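Endo-beta-mannanase (Opitutaceae bacterium TAV5, PDB 7BOB) probably removes mannose units from the ends of beta-1,4-linked manno-oligosaccharides, as a homotrimeric exo-beta-1,4-mannosidase of glycosyl hydrolase family 5. Local coordinates at residues A[251-256]-A[567-572]; A[260-265]-A[415-420]. All blocks are in the same frame, centred on the assembly; numbering follows the deposited sequence.

Both contacts join the N-terminal (β/α)8 barrel to the C-terminal domain, and their centres lie about 12 Å apart. Interaction 2 is buried and sets barrel helix 258-272 against helix 406-422, through van der Waals contacts and a single bridging water. Interaction 1 lies farther out, partly buried and beside a second subunit; there the loop leading into the same barrel helix meets helix 569-583 through an arginine, its salt bridge to Asp257 and another water. The loop is tied to the helix where Thr260 OG1 bonds to Gly254 N and Arg261 NE to Leu255 O. Within the C-terminal domain, the Glu573 carboxylate serves both contacts, binding Arg569 with one oxygen and His418 with the other.

Interaction 1: residues A[251-256]-A[567-572]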
loop_
_atom_site.group_PDB
_atom_site.type_symbol
_atom_site.label_atom_id
_atom_site.label_comp_id
_atom_site.label_asym_id
_atom_site.label_seq_id
_atom_site.Cartn_x
_atom_site.Cartn_y
_atom_site.Cartn_z
ATOM N N GLN A 251 -7.185 -18.406 7.092
ATOM C CA GLN A 251 -6.763 -18.604 8.478
ATOM C C GLN A 251 -7.502 -19.801 9.082
ATOM O O GLN A 251 -8.674 -19.698 9.457
ATOM C CB GLN A 251 -7.026 -17.328 9.268
ATOM C CG GLN A 251 -6.171 -17.156 10.483
ATOM C CD GLN A 251 -4.998 -16.275 10.211
ATOM O OE1 GLN A 251 -4.721 -15.935 9.049
ATOM N NE2 GLN A 251 -4.272 -15.903 11.267
ATOM N N GLY A 252 -6.824 -20.947 9.178
ATOM C CA GLY A 252 -7.368 -22.077 9.901
ATOM C C GLY A 252 -7.193 -21.921 11.401
ATOM O O GLY A 252 -6.678 -20.924 11.897
ATOM N N SER A 253 -7.607 -22.948 12.139
ATOM C CA SER A 253 -7.601 -22.895 13.598
ATOM C C SER A 253 -6.613 -23.850 14.252
ATOM O O SER A 253 -6.570 -23.918 15.485
ATOM C CB SER A 253 -9.010 -23.131 14.149
ATOM O OG SER A 253 -9.932 -22.267 13.498
ATOM N N GLY A 254 -5.794 -24.551 13.472
ATOM C CA GLY A 254 -4.707 -25.316 14.058
ATOM C C GLY A 254 -4.765 -26.816 13.851
ATOM O O GLY A 254 -5.401 -27.305 12.914
ATOM N N LEU A 255 -4.096 -27.553 14.737
ATOM C CA LEU A 255 -3.825 -28.967 14.490
ATOM C C LEU A 255 -5.113 -29.777 14.350
ATOM O O LEU A 255 -5.200 -30.676 13.505
ATOM C CB LEU A 255 -2.970 -29.524 15.614
ATOM C CG LEU A 255 -1.567 -28.942 15.648
ATOM C CD1 LEU A 255 -0.930 -29.186 17.004
ATOM C CD2 LEU A 255 -0.737 -29.516 14.517
ATOM N N ALA A 256 -6.131 -29.456 15.149
ATOM C CA ALA A 256 -7.393 -30.201 15.115
ATOM C C ALA A 256 -8.352 -29.728 14.026
ATOM O O ALA A 256 -9.379 -30.384 13.807
ATOM C CB ALA A 256 -8.103 -30.107 16.472
ATOM N N PRO A 567 -15.497 -14.616 10.469
ATOM C CA PRO A 567 -15.681 -14.632 11.931
ATOM C C PRO A 567 -16.868 -15.457 12.399
ATOM O O PRO A 567 -16.882 -15.870 13.566
ATOM C CB PRO A 567 -15.856 -13.148 12.279
ATOM C CG PRO A 567 -15.104 -12.447 11.209
ATOM C CD PRO A 567 -15.449 -13.231 9.969
ATOM N N ASP A 568 -17.861 -15.711 11.544
ATOM C CA ASP A 568 -18.982 -16.579 11.882
ATOM C C ASP A 568 -18.794 -17.996 11.337
ATOM O O ASP A 568 -19.770 -18.737 11.164
ATOM C CB ASP A 568 -20.291 -15.960 11.384
ATOM C CG ASP A 568 -20.663 -14.682 12.149
ATOM O OD1 ASP A 568 -20.804 -14.753 13.391
ATOM O OD2 ASP A 568 -20.797 -13.603 11.517
ATOM N N ARG A 569 -17.544 -18.391 11.097
ATOM C CA ARG A 569 -17.235 -19.682 10.486
ATOM C C ARG A 569 -17.907 -20.859 11.204
ATOM O O ARG A 569 -18.444 -21.776 10.558
ATOM C CB ARG A 569 -15.716 -19.855 10.483
ATOM C CG ARG A 569 -15.235 -21.054 9.748
ATOM C CD ARG A 569 -13.786 -21.417 10.088
ATOM N NE ARG A 569 -13.611 -22.826 9.762
ATOM C CZ ARG A 569 -12.567 -23.585 10.077
ATOM N NH1 ARG A 569 -11.525 -23.091 10.738
ATOM N NH2 ARG A 569 -12.583 -24.863 9.710
ATOM N N GLN A 570 -17.845 -20.868 12.540
ATOM C CA GLN A 570 -18.360 -21.984 13.329
ATOM C C GLN A 570 -19.780 -22.349 12.925
ATOM O O GLN A 570 -20.075 -23.506 12.604
ATOM C CB GLN A 570 -18.315 -21.627 14.814
ATOM C CG GLN A 570 -17.047 -22.052 15.520
ATOM C CD GLN A 570 -17.330 -22.652 16.880
ATOM O OE1 GLN A 570 -17.253 -21.969 17.904
ATOM N NE2 GLN A 570 -17.685 -23.934 16.898
ATOM N N THR A 571 -20.676 -21.362 12.924
ATOM C CA THR A 571 -22.084 -21.630 12.686
ATOM C C THR A 571 -22.458 -21.664 11.206
ATOM O O THR A 571 -23.491 -22.249 10.867
ATOM C CB THR A 571 -22.931 -20.588 13.419
ATOM O OG1 THR A 571 -22.527 -19.288 12.996
ATOM C CG2 THR A 571 -22.699 -20.678 14.920
ATOM N N GLN A 572 -21.635 -21.097 10.309
ATOM C CA GLN A 572 -21.997 -21.019 8.894
ATOM C C GLN A 572 -21.390 -22.116 8.024
ATOM O O GLN A 572 -21.898 -22.369 6.921
ATOM C CB GLN A 572 -21.590 -19.659 8.323
ATOM C CG GLN A 572 -22.349 -18.480 8.937
ATOM C CD GLN A 572 -23.749 -18.353 8.389
ATOM O OE1 GLN A 572 -24.719 -18.777 9.020
ATOM N NE2 GLN A 572 -23.865 -17.769 7.199
HETATM O O HOH W 1 -10.402 -20.540 11.618
#
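Ser253 and Arg569 meet where the loop after the sixth strand of the GH5 (β/α)8 barrel faces the first turn of helix 569-583 in the C-terminal domain. The arginine does the reaching: with CG anti to the backbone N (chi1 -173°) and the chain extended from CG to NE, it carries its guanidinium across the domain boundary. NH1 stops 3.3 Å from Ser253 OG, at too poor an angle for a hydrogen bond, and packs loosely near Gly252. Asp257, just beyond the loop segment, supplies the stronger hold: its OD2 forms a salt bridge with Arg569 NH1 and also accepts a hydrogen bond from Ser253 N. NE, at the root of the group, forms a salt bridge with Glu573, so carboxylates on both domains probably stabilise the positive charge and limit rotation of the guanidinium. The second subunit adjoins this loop, its Asp494 accepting a hydrogen bond from Leu255 N and its Ala497 packing on Ser253. Direct burial between the two segments is small, 77 Å², and a water completes the join. Lying in the guanidinium plane, it accepts from Arg569 NH1 at 2.9 Å, donates to Gln251 O at 2.9 Å and is hydrogen-bonded to Ser253 OG at 2.6 Å.

Interaction 2: residues A[260-265]-A[415-420]; sequences TRSLLP and LAHHLL
Ser262 meets two consecutive histidines, His417 and His418, where their helices come within 6.2 Å between Ser262 CA and His418 CA. Its OG rests 3.7 Å from His418 CB, touching the root of that side chain, while Ser262 CB lies 4.1 Å from His417 ND1. The imidazole of His417 also approaches the backbone of the serine, with CE1 3.8 Å from Ser262 O. These are van der Waals contacts; the polar link is a water in the plane of the His417 ring, at its edge, hydrogen-bonded to ND1 at 2.9 Å and donating to Ser262 OG at 2.7 Å.

The serine hydroxyl stands between its own backbone N and carbonyl carbon (chi1 71°), a rotamer that lets OG bond back to Leu259 O one turn earlier while still meeting the water. His417 sends CG anti to the backbone N (chi1 176°), which carries its ring toward the barrel helix, where NE2 is hydrogen-bonded to Lys269 NZ and the ring meets Phe266 with planes at about 55°. Replacing His417 by an alanine removes the ring, which would probably leave Lys269 and the water each short of a partner and open a gap beside Phe266. His418 NE2 turns to Glu573, whose charge would tend to favour a protonated imidazole, whereas Lys269 would disfavour one in His417.

Farther out, Leu415 and Leu419 pack on helix 558-564, and Leu419 also on helix 569-583, so that helix 406-422 is packed against its own domain on that side; Pro265, where helix 258-272 kinks, touches Ala305 of helix 292-309. Ser262 and the two histidines thus form a buried helix-to-helix seam between an outer helix of the (β/α)8 barrel and the α/β C-terminal domain.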
loop_
_atom_site.group_PDB
_atom_site.type_symbol
_atom_site.label_atom_id
_atom_site.label_comp_id
_atom_site.label_asym_id
_atom_site.label_seq_id
_atom_site.Cartn_x
_atom_site.Cartn_y
_atom_site.Cartn_z
ATOM N N THR A 260 -7.189 -26.395 8.409
ATOM C CA THR A 260 -5.737 -26.437 8.533
ATOM C C THR A 260 -5.175 -27.746 7.974
ATOM O O THR A 260 -4.219 -27.735 7.187
ATOM C CB THR A 260 -5.314 -26.276 9.996
ATOM O OG1 THR A 260 -5.798 -25.035 10.521
ATOM C CG2 THR A 260 -3.783 -26.325 10.131
ATOM N N ARG A 261 -5.783 -28.884 8.352
ATOM C CA ARG A 261 -5.314 -30.185 7.860
ATOM C C ARG A 261 -5.443 -30.313 6.351
ATOM O O ARG A 261 -4.693 -31.075 5.744
ATOM C CB ARG A 261 -6.080 -31.348 8.504
ATOM C CG ARG A 261 -5.878 -31.478 10.002
ATOM C CD ARG A 261 -6.925 -32.396 10.602
ATOM N NE ARG A 261 -6.675 -32.665 12.016
ATOM C CZ ARG A 261 -7.144 -33.724 12.675
ATOM N NH1 ARG A 261 -7.907 -34.622 12.050
ATOM N NH2 ARG A 261 -6.857 -33.873 13.965
ATOM N N SER A 262 -6.354 -29.583 5.720
ATOM C CA SER A 262 -6.434 -29.742 4.276
ATOM C C SER A 262 -5.396 -28.911 3.512
ATOM O O SER A 262 -5.280 -29.071 2.291
ATOM C CB SER A 262 -7.835 -29.379 3.799
ATOM O OG SER A 262 -8.039 -27.967 3.892
ATOM N N LEU A 263 -4.643 -28.036 4.179
ATOM C CA LEU A 263 -3.784 -27.100 3.450
ATOM C C LEU A 263 -2.652 -27.822 2.723
ATOM O O LEU A 263 -2.486 -27.691 1.503
ATOM C CB LEU A 263 -3.210 -26.065 4.416
ATOM C CG LEU A 263 -4.223 -25.097 5.010
ATOM C CD1 LEU A 263 -3.598 -24.428 6.242
ATOM C CD2 LEU A 263 -4.615 -24.072 3.951
ATOM N N LEU A 264 -1.848 -28.579 3.462
ATOM C CA LEU A 264 -0.691 -29.224 2.839
ATOM C C LEU A 264 -1.106 -30.197 1.730
ATOM O O LEU A 264 -0.562 -30.091 0.614
ATOM C CB LEU A 264 0.157 -29.861 3.943
ATOM C CG LEU A 264 1.596 -30.292 3.668
ATOM C CD1 LEU A 264 2.340 -29.199 2.950
ATOM C CD2 LEU A 264 2.302 -30.662 4.983
ATOM N N PRO A 265 -2.098 -31.082 1.912
ATOM C CA PRO A 265 -2.529 -31.910 0.766
ATOM C C PRO A 265 -3.001 -31.093 -0.417
ATOM O O PRO A 265 -2.766 -31.483 -1.568
ATOM C CB PRO A 265 -3.675 -32.759 1.344
ATOM C CG PRO A 265 -3.410 -32.789 2.811
ATOM C CD PRO A 265 -2.826 -31.443 3.143
ATOM N N LEU A 415 -10.521 -22.769 0.156
ATOM C CA LEU A 415 -11.803 -22.885 0.841
ATOM C C LEU A 415 -12.733 -23.827 0.102
ATOM O O LEU A 415 -13.402 -24.663 0.720
ATOM C CB LEU A 415 -12.457 -21.504 0.978
ATOM C CG LEU A 415 -13.789 -21.561 1.718
ATOM C CD1 LEU A 415 -13.568 -21.862 3.190
ATOM C CD2 LEU A 415 -14.549 -20.268 1.546
ATOM N N ALA A 416 -12.819 -23.687 -1.223
ATOM C CA ALA A 416 -13.637 -24.618 -1.990
ATOM C C ALA A 416 -13.151 -26.048 -1.783
ATOM O O ALA A 416 -13.958 -26.959 -1.578
ATOM C CB ALA A 416 -13.619 -24.248 -3.469
ATOM N N HIS A 417 -11.825 -26.248 -1.796
ATOM C CA HIS A 417 -11.245 -27.572 -1.596
ATOM C C HIS A 417 -11.652 -28.148 -0.249
ATOM O O HIS A 417 -12.035 -29.319 -0.154
ATOM C CB HIS A 417 -9.723 -27.489 -1.703
ATOM C CG HIS A 417 -9.020 -28.778 -1.420
ATOM N ND1 HIS A 417 -8.395 -29.038 -0.218
ATOM C CD2 HIS A 417 -8.819 -29.873 -2.193
ATOM C CE1 HIS A 417 -7.839 -30.234 -0.262
ATOM N NE2 HIS A 417 -8.089 -30.765 -1.447
ATOM N N HIS A 418 -11.595 -27.331 0.807
ATOM C CA HIS A 418 -11.954 -27.817 2.136
ATOM C C HIS A 418 -13.456 -28.084 2.248
ATOM O O HIS A 418 -13.874 -29.097 2.830
ATOM C CB HIS A 418 -11.511 -26.815 3.198
ATOM C CG HIS A 418 -12.268 -26.923 4.485
ATOM N ND1 HIS A 418 -12.157 -28.013 5.330
ATOM C CD2 HIS A 418 -13.157 -26.083 5.068
ATOM C CE1 HIS A 418 -12.939 -27.833 6.380
ATOM N NE2 HIS A 418 -13.548 -26.665 6.250
ATOM N N LEU A 419 -14.281 -27.191 1.692
ATOM C CA LEU A 419 -15.722 -27.339 1.837
ATOM C C LEU A 419 -16.238 -28.502 1.003
ATOM O O LEU A 419 -17.181 -29.182 1.415
ATOM C CB LEU A 419 -16.441 -26.039 1.451
ATOM C CG LEU A 419 -16.167 -24.785 2.300
ATOM C CD1 LEU A 419 -16.831 -23.531 1.688
ATOM C CD2 LEU A 419 -16.595 -24.960 3.760
ATOM N N LEU A 420 -15.637 -28.749 -0.164
ATOM C CA LEU A 420 -16.026 -29.911 -0.953
ATOM C C LEU A 420 -15.660 -31.215 -0.245
ATOM O O LEU A 420 -16.432 -32.182 -0.281
ATOM C CB LEU A 420 -15.382 -29.837 -2.332
ATOM C CG LEU A 420 -15.995 -28.799 -3.256
ATOM C CD1 LEU A 420 -15.003 -28.349 -4.325
ATOM C CD2 LEU A 420 -17.282 -29.368 -3.877
HETATM O O HOH W 2 -8.221 -26.689 1.544
#